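Local coordinates for protein alpha-fucosidase (Bifidobacterium bifidum, PDB 2EAB) that probably releases terminal alpha-1,2-linked L-fucose from glycans by hydrolysis, the chain being the glycoside hydrolase family 95 catalytic part of a longer membrane-bound protein, at residues D43-R46 with W47-T50; G93-E96 with T97-Q100; V307-D310 with A311-G315; Q367-E370 with L371-L374; I694-S697 with E698-D701. All coordinates share one frame; numbering follows the deposited sequence.

In the fold
All five contacts are local, each made along a helix or at its end, and none touches another. Contacts 1 and 2 fall in the N-terminal beta-rich region and contacts 4 and 5 in the family 95 catalytic region; contact 3 sits on helix 297-314, packed on the nine-stranded sheet. Contacts 1 and 4 come closest, their nearest atoms about 11 Å apart, whereas the centres of contacts 3 and 5 lie about 58 Å apart. The side chain of Trp47 in contact 1 is about 11 Å from that of Ser386, a calcium ligand, and that of Met700 in contact 5 about 10 Å from that of Asp690, which binds calcium in another structure of this protein but not here.

Contact 1: residues D43-R46 with W47-T50; sequences DNNR and WQQT
Asn45 gathers two glutamine amides onto one oxygen. Its OD1 accepts from Gln48 NE2 at 3.0 Å, in the carbonyl plane and on a lone pair, and from Gln49 NE2 at 2.9 Å, where the donor is tilted from that plane. Both glutamine amides stand almost perpendicular to the Asn45 amide, 82° and 88° apart, and do not stack on it. With CG anti to the backbone N (chi1 -180°), the Asn45 side chain is carried along the helix toward them. The amides also reach beyond the helix: Gln48 OE1 takes Phe764 N, and Asn45 ND2 gives to Ala31 O.

A hydroxyl supplies the second polar grip. Thr50 OG1 donates to Arg46 O at 2.7 Å from above the carbonyl plane, and Thr50 N adds a weak bond to the same oxygen.

Apolar contact is slight: Thr50 CG2 lies 3.8 Å from Arg46 CD, in the bent arginine chain.

Backbone bonds follow the i to i+4 pattern, as from Trp47 N to Asp43 O at 3.0 Å. Side-chain bonds over three and four residues, with a threonine hydroxyl on the carbonyl one turn back, are typical of helices; here they lie in the last turns of helix 42-50.

Contact 2: residues G93-E96 with T97-Q100; sequences GNNE and TKGQ
Asn95 turns its side-chain oxygen back over the first turn of helix 96-99, and this is the tight part of the contact. OD1 accepts from Lys98 N at 3.2 Å, with the donor well above the amide carbonyl plane (57° out of it), and from Thr97 N at 2.9 Å in a weak, bent bond of 121° at the hydrogen. The first torsion, chi1 -169°, sets the amide beside its own carbonyl carbon and thus over these N-H groups. Lys98 lays its CG over a face of the Asn95 amide, 3.4 Å from Asn95 CG, the two side chains crossing at a slant, before the lysine chain bends at chi2 and runs on. The remaining polar end of the amide, ND2, is bonded to Glu128 OE2, which fixes which way the group is flipped. Behind the cap, Gly99 N gives a nearly straight bond of 3.0 Å to Asn95 O.

The outer side is looser and wetter. Thr97 OG1 stays 3.9 Å from Asn95 OD1, and a water bridges them, giving a proton to OD1 at 3.0 Å and lying 2.7 Å from OG1. Glu96 and Gln100 are exposed. Gln100 folds back through a bend at chi2 to give NE2 to Thr97 O, and its N bonds Glu96 O; it is the first residue to leave helical angles, with positive phi. An asparagine oxygen on the N-H groups two and three residues ahead is characteristic of an N-cap, here opening a very short surface helix.

Contact 3: residues V307-D310 with A311-G315; sequences VVQD and AANKG
Ala311 begins the second half of this helical stretch by giving its N-H to Val307 O at 3.1 Å, while its methyl, CB, lies 3.5 Å from the same oxygen. Ala312 repeats the pattern one residue on: its N binds Val308 O at 3.0 Å, and CB packs 3.4 Å from that carbonyl. These small side chains belong to the face of helix 297-314 that packs on the large antiparallel sheet of the N-terminal region; Ala311 and Ala312 both touch Tyr277 of strand 273-282, and Ala311 also meets Val190 of strand 190-197.

Asn313 turns to the outer face and carries the polar side-chain contact. Gln309 NE2 donates to Asn313 OD1 at 2.9 Å; the oxygen lies in the glutamine amide plane, but the nitrogen stands 36° above the asparagine carbonyl plane, away from a lone pair. Gln309 leaves the helix with CG anti to its backbone N (chi1 -170°) and then bends at chi2, which brings its amide across the asparagine at a 48° angle between planes. Its OE1 is bonded to Lys247 NZ, so the amide is held at both ends. Were Gln309 replaced by an alanine, Asn313 OD1 would probably lose this donor and Lys247 an acceptor. On the far side, Asn313 ND2 gives to a water at 3.0 Å, which in turn donates to Asp310 OD1; the other oxygen, OD2, forms a salt bridge with Lys306.

Lys314 N bonds Asp310 O, and its extended chain leads NZ to a salt bridge with Asp188; Gly315, where phi turns positive, still gives its N to Ala311 O.

Contact 4: residues Q367-E370 with L371-L374; sequences QKRE and LETL
Helix 365-386 of the family 95 catalytic domain holds this contact in one of its early turns, where Arg369 and Glu372 form a salt bridge across a single turn. Arg369 NH1 lies 3.0 Å from Glu372 OE1, but the hydrogen bond within it is weak, bent to 130° at the hydrogen. The two side chains run side by side and point the same way, guanidinium and carboxylate planes only 22° apart, and Arg369 reaches the acid through a bend at chi2. Lys368 brings a second positive charge near: its NZ stays 4.5 Å from Glu372 OE2, too far for a salt bridge, and pairs instead with Glu746.

The carboxylate is buried and well supplied. Its OE2 is bonded to the hydroxyls of Tyr742 and Tyr358, and its OE1 also to Trp809 NE1, so the neighbouring charges and donors would be likely to favour its ionised form. Such a set of bonds ties helix 365-386 to helices 351-360 and 738-751, as expected in the helix-packed (alpha/alpha)6 barrel of this family.

On a different side of the helix, Thr373 doubles the usual backbone bond. Its OG1 donates to Arg369 O at 2.8 Å and its N at 2.9 Å, the two reaching the oxygen from opposite faces of the carbonyl plane. The hydroxyl sits between the backbone N and the carbonyl carbon (chi1 59°), the position that lets it turn back one turn.

Glu370 lies alongside Leu374, with Glu370 CG 3.8 Å from Leu374 CD1. Beyond this aliphatic contact, the glutamate OE1 is hydrogen-bonded to Ser341 OG.

Contact 5: residues I694-S697 with E698-D701; sequences IDNS and EYMD
Met700 N and Asp701 N give the first i to i+4 backbone bonds of helix 697-711, to Asn696 O and Ser697 O, both at 2.8 Å, while Asn696 itself keeps an extended backbone just ahead of it. The Asn696 side chain then folds over the helix start: OD1 accepts from Tyr699 N at 3.2 Å in an almost straight bond (173°), although the donor stands far above the amide carbonyl plane. With chi1 at -178°, the amide is laid against its own carbonyl side and swung over the tyrosine.

There its ND2 rests on one face of the Tyr699 ring, 3.4 Å from CD2 and displaced toward the rim, with amide and ring planes 20° apart. The same nitrogen donates to a water at 2.9 Å, which also lies above that ring face and is 2.6 Å from Glu698 OE1, linking the extended glutamate to the cap. With a glycine at Asn696, Tyr699 N is likely to lack its side-chain acceptor and the ring its amide cover.

Further back, Met700 doubles over through bends at chi2 and chi3 to bring its CE 3.4 Å from Ile694 N; Leu686 and Thr735 also touch this buried side chain. An asparagine oxygen taking the N-H three residues ahead is the typical N-cap, here starting a helix of the catalytic domain from a long loop.

Contact 1: residues D43-R46 with W47-T50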
loop_
_atom_site.group_PDB
_atom_site.type_symbol
_atom_site.label_atom_id
_atom_site.label_comp_id
_atom_site.label_asym_id
_atom_site.label_seq_id
_atom_site.Cartn_x
_atom_site.Cartn_y
_atom_site.Cartn_z
ATOM N N ASP A 43 25.308 -2.472 9.543
ATOM C CA ASP A 43 24.406 -3.445 10.159
ATOM C C ASP A 43 22.938 -3.172 9.809
ATOM O O ASP A 43 22.163 -4.100 9.553
ATOM C CB ASP A 43 24.596 -3.474 11.674
ATOM C CG ASP A 43 23.981 -4.702 12.310
ATOM O OD1 ASP A 43 24.341 -5.833 11.914
ATOM O OD2 ASP A 43 23.142 -4.539 13.219
ATOM N N ASN A 44 22.555 -1.901 9.807
ATOM C CA ASN A 44 21.208 -1.524 9.391
ATOM C C ASN A 44 20.994 -1.796 7.907
ATOM O O ASN A 44 19.930 -2.277 7.499
ATOM C CB ASN A 44 20.932 -0.056 9.708
ATOM C CG ASN A 44 20.843 0.218 11.198
ATOM O OD1 ASN A 44 20.556 -0.676 11.993
ATOM N ND2 ASN A 44 21.074 1.470 11.580
ATOM N N ASN A 45 22.004 -1.498 7.096
ATOM C CA ASN A 45 21.922 -1.821 5.682
ATOM C C ASN A 45 21.801 -3.324 5.442
ATOM O O ASN A 45 21.031 -3.763 4.580
ATOM C CB ASN A 45 23.112 -1.274 4.907
ATOM C CG ASN A 45 23.024 -1.608 3.435
ATOM O OD1 ASN A 45 22.092 -1.181 2.752
ATOM N ND2 ASN A 45 23.960 -2.417 2.950
ATOM N N ARG A 46 22.562 -4.117 6.196
ATOM C CA ARG A 46 22.457 -5.565 6.079
ATOM C C ARG A 46 21.031 -6.020 6.385
ATOM O O ARG A 46 20.476 -6.861 5.670
ATOM C CB ARG A 46 23.464 -6.283 6.987
ATOM C CG ARG A 46 23.537 -7.797 6.756
ATOM C CD ARG A 46 24.398 -8.165 5.550
ATOM N NE ARG A 46 25.813 -7.847 5.754
ATOM C CZ ARG A 46 26.752 -7.941 4.814
ATOM N NH1 ARG A 46 26.449 -8.358 3.589
ATOM N NH2 ARG A 46 28.005 -7.620 5.105
ATOM N N TRP A 47 20.441 -5.456 7.438
ATOM C CA TRP A 47 19.064 -5.782 7.808
ATOM C C TRP A 47 18.111 -5.652 6.608
ATOM O O TRP A 47 17.357 -6.583 6.286
ATOM C CB TRP A 47 18.568 -4.904 8.974
ATOM C CG TRP A 47 17.095 -5.111 9.205
ATOM C CD1 TRP A 47 16.516 -6.091 9.950
ATOM C CD2 TRP A 47 16.018 -4.351 8.635
ATOM N NE1 TRP A 47 15.144 -5.985 9.896
ATOM C CE2 TRP A 47 14.813 -4.928 9.089
ATOM C CE3 TRP A 47 15.956 -3.228 7.800
ATOM C CZ2 TRP A 47 13.558 -4.430 8.719
ATOM C CZ3 TRP A 47 14.709 -2.733 7.429
ATOM C CH2 TRP A 47 13.529 -3.334 7.892
ATOM N N GLN A 48 18.142 -4.498 5.949
ATOM C CA GLN A 48 17.137 -4.207 4.921
ATOM C C GLN A 48 17.316 -5.028 3.655
ATOM O O GLN A 48 16.352 -5.241 2.919
ATOM C CB GLN A 48 17.096 -2.715 4.570
ATOM C CG GLN A 48 18.318 -2.212 3.827
ATOM C CD GLN A 48 18.143 -0.815 3.282
ATOM O OE1 GLN A 48 17.024 -0.304 3.171
ATOM N NE2 GLN A 48 19.253 -0.190 2.915
ATOM N N GLN A 49 18.540 -5.490 3.398
ATOM C CA GLN A 49 18.830 -6.191 2.145
ATOM C C GLN A 49 18.733 -7.708 2.240
ATOM O O GLN A 49 18.612 -8.381 1.213
ATOM C CB GLN A 49 20.205 -5.791 1.590
ATOM C CG GLN A 49 20.340 -4.302 1.318
ATOM C CD GLN A 49 21.380 -3.955 0.264
ATOM O OE1 GLN A 49 21.668 -4.746 -0.642
ATOM N NE2 GLN A 49 21.927 -2.750 0.363
ATOM N N THR A 50 18.787 -8.244 3.455
ATOM C CA THR A 50 19.044 -9.681 3.614
ATOM C C THR A 50 18.101 -10.469 4.526
ATOM O O THR A 50 18.063 -11.694 4.431
ATOM C CB THR A 50 20.499 -9.962 4.086
ATOM O OG1 THR A 50 20.644 -9.540 5.443
ATOM C CG2 THR A 50 21.528 -9.241 3.226
#

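Contact 2: residues G93-E96 with T97-Q100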
loop_
_atom_site.group_PDB
_atom_site.type_symbol
_atom_site.label_atom_id
_atom_site.label_comp_id
_atom_site.label_asym_id
_atom_site.label_seq_id
_atom_site.Cartn_x
_atom_site.Cartn_y
_atom_site.Cartn_z
ATOM N N GLY A 93 -0.302 19.353 14.396
ATOM C CA GLY A 93 0.585 20.172 13.580
ATOM C C GLY A 93 -0.029 21.454 13.048
ATOM O O GLY A 93 0.654 22.244 12.387
ATOM N N ASN A 94 -1.315 21.678 13.308
ATOM C CA ASN A 94 -1.995 22.823 12.714
ATOM C C ASN A 94 -1.468 24.154 13.213
ATOM O O ASN A 94 -1.262 24.336 14.408
ATOM C CB ASN A 94 -3.493 22.724 12.947
ATOM C CG ASN A 94 -4.085 21.512 12.275
ATOM O OD1 ASN A 94 -4.062 21.396 11.049
ATOM N ND2 ASN A 94 -4.599 20.589 13.073
ATOM N N ASN A 95 -1.232 25.074 12.283
ATOM C CA ASN A 95 -0.722 26.392 12.617
ATOM C C ASN A 95 -1.753 27.464 12.280
ATOM O O ASN A 95 -1.950 27.814 11.113
ATOM C CB ASN A 95 0.601 26.652 11.897
ATOM C CG ASN A 95 1.300 27.897 12.408
ATOM O OD1 ASN A 95 0.654 28.906 12.698
ATOM N ND2 ASN A 95 2.623 27.842 12.504
ATOM N N GLU A 96 -2.409 27.979 13.315
ATOM C CA GLU A 96 -3.454 28.982 13.134
ATOM C C GLU A 96 -2.943 30.280 12.521
ATOM O O GLU A 96 -3.667 30.934 11.776
ATOM C CB GLU A 96 -4.161 29.252 14.459
ATOM C CG GLU A 96 -4.830 28.007 15.032
ATOM C CD GLU A 96 -5.889 28.312 16.066
ATOM O OE1 GLU A 96 -5.736 29.295 16.825
ATOM O OE2 GLU A 96 -6.878 27.548 16.121
ATOM N N THR A 97 -1.705 30.650 12.835
ATOM C CA THR A 97 -1.124 31.875 12.291
ATOM C C THR A 97 -0.920 31.770 10.776
ATOM O O THR A 97 -1.041 32.761 10.050
ATOM C CB THR A 97 0.194 32.232 13.008
ATOM O OG1 THR A 97 -0.044 32.323 14.415
ATOM C CG2 THR A 97 0.742 33.563 12.516
ATOM N N LYS A 98 -0.621 30.564 10.307
ATOM C CA LYS A 98 -0.450 30.309 8.882
ATOM C C LYS A 98 -1.799 30.235 8.161
ATOM O O LYS A 98 -1.993 30.876 7.128
ATOM C CB LYS A 98 0.342 29.017 8.663
ATOM C CG LYS A 98 1.762 29.019 9.238
ATOM C CD LYS A 98 2.697 29.942 8.473
ATOM C CE LYS A 98 4.076 29.969 9.101
ATOM N NZ LYS A 98 4.998 30.816 8.300
ATOM N N GLY A 99 -2.729 29.455 8.709
ATOM C CA GLY A 99 -4.002 29.205 8.037
ATOM C C GLY A 99 -4.983 30.363 8.071
ATOM O O GLY A 99 -5.693 30.608 7.091
ATOM N N GLN A 100 -5.044 31.054 9.210
ATOM C CA GLN A 100 -5.941 32.203 9.389
ATOM C C GLN A 100 -7.399 31.863 9.055
ATOM O O GLN A 100 -8.099 32.644 8.393
ATOM C CB GLN A 100 -5.457 33.403 8.561
ATOM C CG GLN A 100 -4.089 33.945 8.956
ATOM C CD GLN A 100 -4.121 34.742 10.244
ATOM O OE1 GLN A 100 -5.139 35.345 10.595
ATOM N NE2 GLN A 100 -3.002 34.755 10.956
HETATM O O HOH W 1 0.248 29.874 15.536
#

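Contact 3: residues V307-D310 with A311-G315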
loop_
_atom_site.group_PDB
_atom_site.type_symbol
_atom_site.label_atom_id
_atom_site.label_comp_id
_atom_site.label_asym_id
_atom_site.label_seq_id
_atom_site.Cartn_x
_atom_site.Cartn_y
_atom_site.Cartn_z
ATOM N N VAL A 307 -1.998 -13.395 26.483
ATOM C CA VAL A 307 -1.759 -13.804 25.098
ATOM C C VAL A 307 -0.812 -15.002 25.052
ATOM O O VAL A 307 -1.123 -16.016 24.424
ATOM C CB VAL A 307 -1.200 -12.659 24.216
ATOM C CG1 VAL A 307 -0.849 -13.179 22.828
ATOM C CG2 VAL A 307 -2.205 -11.523 24.111
ATOM N N VAL A 308 0.332 -14.893 25.727
ATOM C CA VAL A 308 1.315 -15.979 25.702
ATOM C C VAL A 308 0.831 -17.218 26.461
ATOM O O VAL A 308 1.094 -18.345 26.035
ATOM C CB VAL A 308 2.746 -15.543 26.149
ATOM C CG1 VAL A 308 3.344 -14.562 25.152
ATOM C CG2 VAL A 308 2.752 -14.949 27.554
ATOM N N GLN A 309 0.111 -17.008 27.561
ATOM C CA GLN A 309 -0.435 -18.126 28.332
ATOM C C GLN A 309 -1.511 -18.880 27.552
ATOM O O GLN A 309 -1.488 -20.114 27.506
ATOM C CB GLN A 309 -0.974 -17.673 29.695
ATOM C CG GLN A 309 -1.329 -18.835 30.636
ATOM C CD GLN A 309 -0.117 -19.671 31.011
ATOM O OE1 GLN A 309 0.861 -19.154 31.540
ATOM N NE2 GLN A 309 -0.182 -20.971 30.739
ATOM N N ASP A 310 -2.435 -18.147 26.931
ATOM C CA ASP A 310 -3.478 -18.764 26.112
ATOM C C ASP A 310 -2.888 -19.591 24.974
ATOM O O ASP A 310 -3.376 -20.684 24.676
ATOM C CB ASP A 310 -4.437 -17.713 25.542
ATOM C CG ASP A 310 -5.430 -17.185 26.573
ATOM O OD1 ASP A 310 -5.585 -17.791 27.657
ATOM O OD2 ASP A 310 -6.074 -16.151 26.291
ATOM N N ALA A 311 -1.839 -19.063 24.344
ATOM C CA ALA A 311 -1.162 -19.754 23.251
ATOM C C ALA A 311 -0.486 -21.037 23.737
ATOM O O ALA A 311 -0.647 -22.101 23.130
ATOM C CB ALA A 311 -0.156 -18.830 22.583
ATOM N N ALA A 312 0.257 -20.933 24.838
ATOM C CA ALA A 312 0.932 -22.087 25.428
ATOM C C ALA A 312 -0.066 -23.171 25.824
ATOM O O ALA A 312 0.197 -24.362 25.639
ATOM C CB ALA A 312 1.755 -21.660 26.623
ATOM N N ASN A 313 -1.214 -22.750 26.354
ATOM C CA ASN A 313 -2.278 -23.674 26.740
ATOM C C ASN A 313 -2.820 -24.467 25.553
ATOM O O ASN A 313 -3.109 -25.662 25.680
ATOM C CB ASN A 313 -3.411 -22.934 27.454
ATOM C CG ASN A 313 -3.025 -22.462 28.852
ATOM O OD1 ASN A 313 -1.949 -22.783 29.366
ATOM N ND2 ASN A 313 -3.909 -21.688 29.468
ATOM N N LYS A 314 -2.944 -23.804 24.404
ATOM C CA LYS A 314 -3.351 -24.469 23.164
ATOM C C LYS A 314 -2.272 -25.415 22.645
ATOM O O LYS A 314 -2.576 -26.489 22.120
ATOM C CB LYS A 314 -3.716 -23.440 22.090
ATOM C CG LYS A 314 -5.069 -22.804 22.308
ATOM C CD LYS A 314 -5.495 -21.956 21.126
ATOM C CE LYS A 314 -6.794 -21.237 21.437
ATOM N NZ LYS A 314 -7.269 -20.389 20.311
ATOM N N GLY A 315 -1.014 -25.012 22.797
ATOM C CA GLY A 315 0.115 -25.844 22.397
ATOM C C GLY A 315 0.580 -25.592 20.978
ATOM O O GLY A 315 -0.184 -25.104 20.135
HETATM O O HOH W 2 -6.219 -20.666 27.879
#

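Contact 4: residues Q367-E370 with L371-L374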
loop_
_atom_site.group_PDB
_atom_site.type_symbol
_atom_site.label_atom_id
_atom_site.label_comp_id
_atom_site.label_asym_id
_atom_site.label_seq_id
_atom_site.Cartn_x
_atom_site.Cartn_y
_atom_site.Cartn_z
ATOM N N GLN A 367 13.896 -19.520 -14.946
ATOM C CA GLN A 367 14.417 -18.732 -13.828
ATOM C C GLN A 367 13.900 -17.296 -13.823
ATOM O O GLN A 367 13.578 -16.754 -12.759
ATOM C CB GLN A 367 15.942 -18.765 -13.818
ATOM C CG GLN A 367 16.500 -20.104 -13.358
ATOM C CD GLN A 367 17.992 -20.249 -13.601
ATOM O OE1 GLN A 367 18.597 -19.466 -14.328
ATOM N NE2 GLN A 367 18.589 -21.271 -12.992
ATOM N N LYS A 368 13.812 -16.681 -15.000
ATOM C CA LYS A 368 13.189 -15.358 -15.108
ATOM C C LYS A 368 11.743 -15.408 -14.623
ATOM O O LYS A 368 11.308 -14.547 -13.858
ATOM C CB LYS A 368 13.245 -14.813 -16.538
ATOM C CG LYS A 368 14.633 -14.371 -16.990
ATOM C CD LYS A 368 14.578 -13.606 -18.304
ATOM C CE LYS A 368 14.026 -12.193 -18.116
ATOM N NZ LYS A 368 13.802 -11.508 -19.413
ATOM N N ARG A 369 11.001 -16.423 -15.053
ATOM C CA ARG A 369 9.624 -16.584 -14.602
ATOM C C ARG A 369 9.551 -16.865 -13.103
ATOM O O ARG A 369 8.617 -16.417 -12.437
ATOM C CB ARG A 369 8.900 -17.667 -15.408
ATOM C CG ARG A 369 8.865 -17.433 -16.926
ATOM C CD ARG A 369 8.262 -16.082 -17.341
ATOM N NE ARG A 369 8.535 -15.812 -18.755
ATOM C CZ ARG A 369 9.405 -14.913 -19.217
ATOM N NH1 ARG A 369 10.098 -14.135 -18.394
ATOM N NH2 ARG A 369 9.572 -14.774 -20.523
ATOM N N GLU A 370 10.537 -17.584 -12.567
ATOM C CA GLU A 370 10.600 -17.794 -11.118
ATOM C C GLU A 370 10.725 -16.477 -10.353
ATOM O O GLU A 370 9.960 -16.235 -9.421
ATOM C CB GLU A 370 11.718 -18.760 -10.715
ATOM C CG GLU A 370 11.788 -18.966 -9.196
ATOM C CD GLU A 370 12.817 -19.989 -8.747
ATOM O OE1 GLU A 370 13.454 -20.635 -9.608
ATOM O OE2 GLU A 370 12.988 -20.143 -7.520
ATOM N N LEU A 371 11.675 -15.632 -10.744
ATOM C CA LEU A 371 11.857 -14.362 -10.036
ATOM C C LEU A 371 10.640 -13.448 -10.189
ATOM O O LEU A 371 10.184 -12.843 -9.216
ATOM C CB LEU A 371 13.140 -13.641 -10.468
ATOM C CG LEU A 371 13.517 -12.441 -9.587
ATOM C CD1 LEU A 371 13.760 -12.855 -8.138
ATOM C CD2 LEU A 371 14.722 -11.698 -10.131
ATOM N N GLU A 372 10.099 -13.371 -11.401
ATOM C CA GLU A 372 8.936 -12.525 -11.664
ATOM C C GLU A 372 7.716 -12.967 -10.853
ATOM O O GLU A 372 7.041 -12.138 -10.230
ATOM C CB GLU A 372 8.639 -12.488 -13.166
ATOM C CG GLU A 372 9.729 -11.760 -13.952
ATOM C CD GLU A 372 9.832 -12.167 -15.413
ATOM O OE1 GLU A 372 8.920 -12.852 -15.936
ATOM O OE2 GLU A 372 10.844 -11.786 -16.043
ATOM N N THR A 373 7.441 -14.268 -10.835
ATOM C CA THR A 373 6.303 -14.762 -10.062
ATOM C C THR A 373 6.547 -14.728 -8.553
ATOM O O THR A 373 5.610 -14.520 -7.786
ATOM C CB THR A 373 5.824 -16.163 -10.514
ATOM O OG1 THR A 373 6.890 -17.113 -10.389
ATOM C CG2 THR A 373 5.317 -16.131 -11.951
ATOM N N LEU A 374 7.794 -14.912 -8.123
ATOM C CA LEU A 374 8.107 -14.783 -6.702
ATOM C C LEU A 374 7.884 -13.365 -6.199
ATOM O O LEU A 374 7.281 -13.176 -5.145
ATOM C CB LEU A 374 9.539 -15.217 -6.395
ATOM C CG LEU A 374 9.837 -16.709 -6.243
ATOM C CD1 LEU A 374 11.330 -16.912 -6.010
ATOM C CD2 LEU A 374 9.019 -17.352 -5.122
#

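Contact 5: residues I694-S697 with E698-D701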
loop_
_atom_site.group_PDB
_atom_site.type_symbol
_atom_site.label_atom_id
_atom_site.label_comp_id
_atom_site.label_asym_id
_atom_site.label_seq_id
_atom_site.Cartn_x
_atom_site.Cartn_y
_atom_site.Cartn_z
ATOM N N ILE A 694 -8.402 2.932 -22.311
ATOM C CA ILE A 694 -8.249 2.334 -23.628
ATOM C C ILE A 694 -9.451 2.634 -24.546
ATOM O O ILE A 694 -9.317 2.618 -25.773
ATOM C CB ILE A 694 -7.971 0.804 -23.494
ATOM C CG1 ILE A 694 -7.409 0.212 -24.792
ATOM C CG2 ILE A 694 -9.208 0.043 -22.989
ATOM C CD1 ILE A 694 -5.998 0.665 -25.129
ATOM N N ASP A 695 -10.602 2.934 -23.950
ATOM C CA ASP A 695 -11.815 3.234 -24.713
ATOM C C ASP A 695 -11.872 4.658 -25.262
ATOM O O ASP A 695 -12.812 5.011 -25.972
ATOM C CB ASP A 695 -13.045 2.925 -23.867
ATOM C CG ASP A 695 -13.142 1.463 -23.533
ATOM O OD1 ASP A 695 -13.739 0.719 -24.338
ATOM O OD2 ASP A 695 -12.557 1.050 -22.504
ATOM N N ASN A 696 -10.872 5.468 -24.927
ATOM C CA ASN A 696 -10.788 6.830 -25.433
ATOM C C ASN A 696 -9.425 7.039 -26.071
ATOM O O ASN A 696 -8.466 7.425 -25.400
ATOM C CB ASN A 696 -11.032 7.824 -24.292
ATOM C CG ASN A 696 -11.008 9.281 -24.741
ATOM O OD1 ASN A 696 -10.512 9.617 -25.817
ATOM N ND2 ASN A 696 -11.534 10.156 -23.897
ATOM N N SER A 697 -9.345 6.780 -27.373
ATOM C CA SER A 697 -8.075 6.838 -28.087
ATOM C C SER A 697 -7.428 8.216 -28.083
ATOM O O SER A 697 -6.204 8.313 -28.018
ATOM C CB SER A 697 -8.232 6.336 -29.516
ATOM O OG SER A 697 -8.439 4.939 -29.511
ATOM N N GLU A 698 -8.237 9.272 -28.151
ATOM C CA GLU A 698 -7.694 10.630 -28.127
ATOM C C GLU A 698 -6.869 10.852 -26.856
ATOM O O GLU A 698 -5.714 11.293 -26.913
ATOM C CB GLU A 698 -8.803 11.681 -28.231
ATOM C CG GLU A 698 -8.269 13.115 -28.319
ATOM C CD GLU A 698 -9.331 14.186 -28.126
ATOM O OE1 GLU A 698 -10.378 13.920 -27.495
ATOM O OE2 GLU A 698 -9.107 15.320 -28.603
ATOM N N TYR A 699 -7.466 10.525 -25.714
ATOM C CA TYR A 699 -6.799 10.690 -24.428
ATOM C C TYR A 699 -5.677 9.672 -24.236
ATOM O O TYR A 699 -4.594 10.027 -23.757
ATOM C CB TYR A 699 -7.809 10.580 -23.284
ATOM C CG TYR A 699 -8.665 11.811 -23.037
ATOM C CD1 TYR A 699 -8.692 12.882 -23.934
ATOM C CD2 TYR A 699 -9.469 11.886 -21.903
ATOM C CE1 TYR A 699 -9.490 13.999 -23.696
ATOM C CE2 TYR A 699 -10.271 12.994 -21.658
ATOM C CZ TYR A 699 -10.275 14.046 -22.554
ATOM O OH TYR A 699 -11.067 15.143 -22.300
ATOM N N MET A 700 -5.925 8.413 -24.597
ATOM C CA MET A 700 -4.910 7.373 -24.426
ATOM C C MET A 700 -3.659 7.627 -25.276
ATOM O O MET A 700 -2.536 7.444 -24.797
ATOM C CB MET A 700 -5.472 5.973 -24.691
ATOM C CG MET A 700 -4.480 4.845 -24.391
ATOM S SD MET A 700 -3.851 4.865 -22.691
ATOM C CE MET A 700 -5.282 4.217 -21.836
ATOM N N ASP A 701 -3.840 8.050 -26.527
ATOM C CA ASP A 701 -2.700 8.377 -27.385
ATOM C C ASP A 701 -1.855 9.482 -26.757
ATOM O O ASP A 701 -0.624 9.430 -26.789
ATOM C CB ASP A 701 -3.157 8.814 -28.781
ATOM C CG ASP A 701 -3.686 7.661 -29.622
ATOM O OD1 ASP A 701 -3.537 6.485 -29.227
ATOM O OD2 ASP A 701 -4.254 7.944 -30.698
HETATM O O HOH W 3 -11.677 12.405 -25.792
HETATM O O HOH W 4 -12.430 11.167 -28.055
#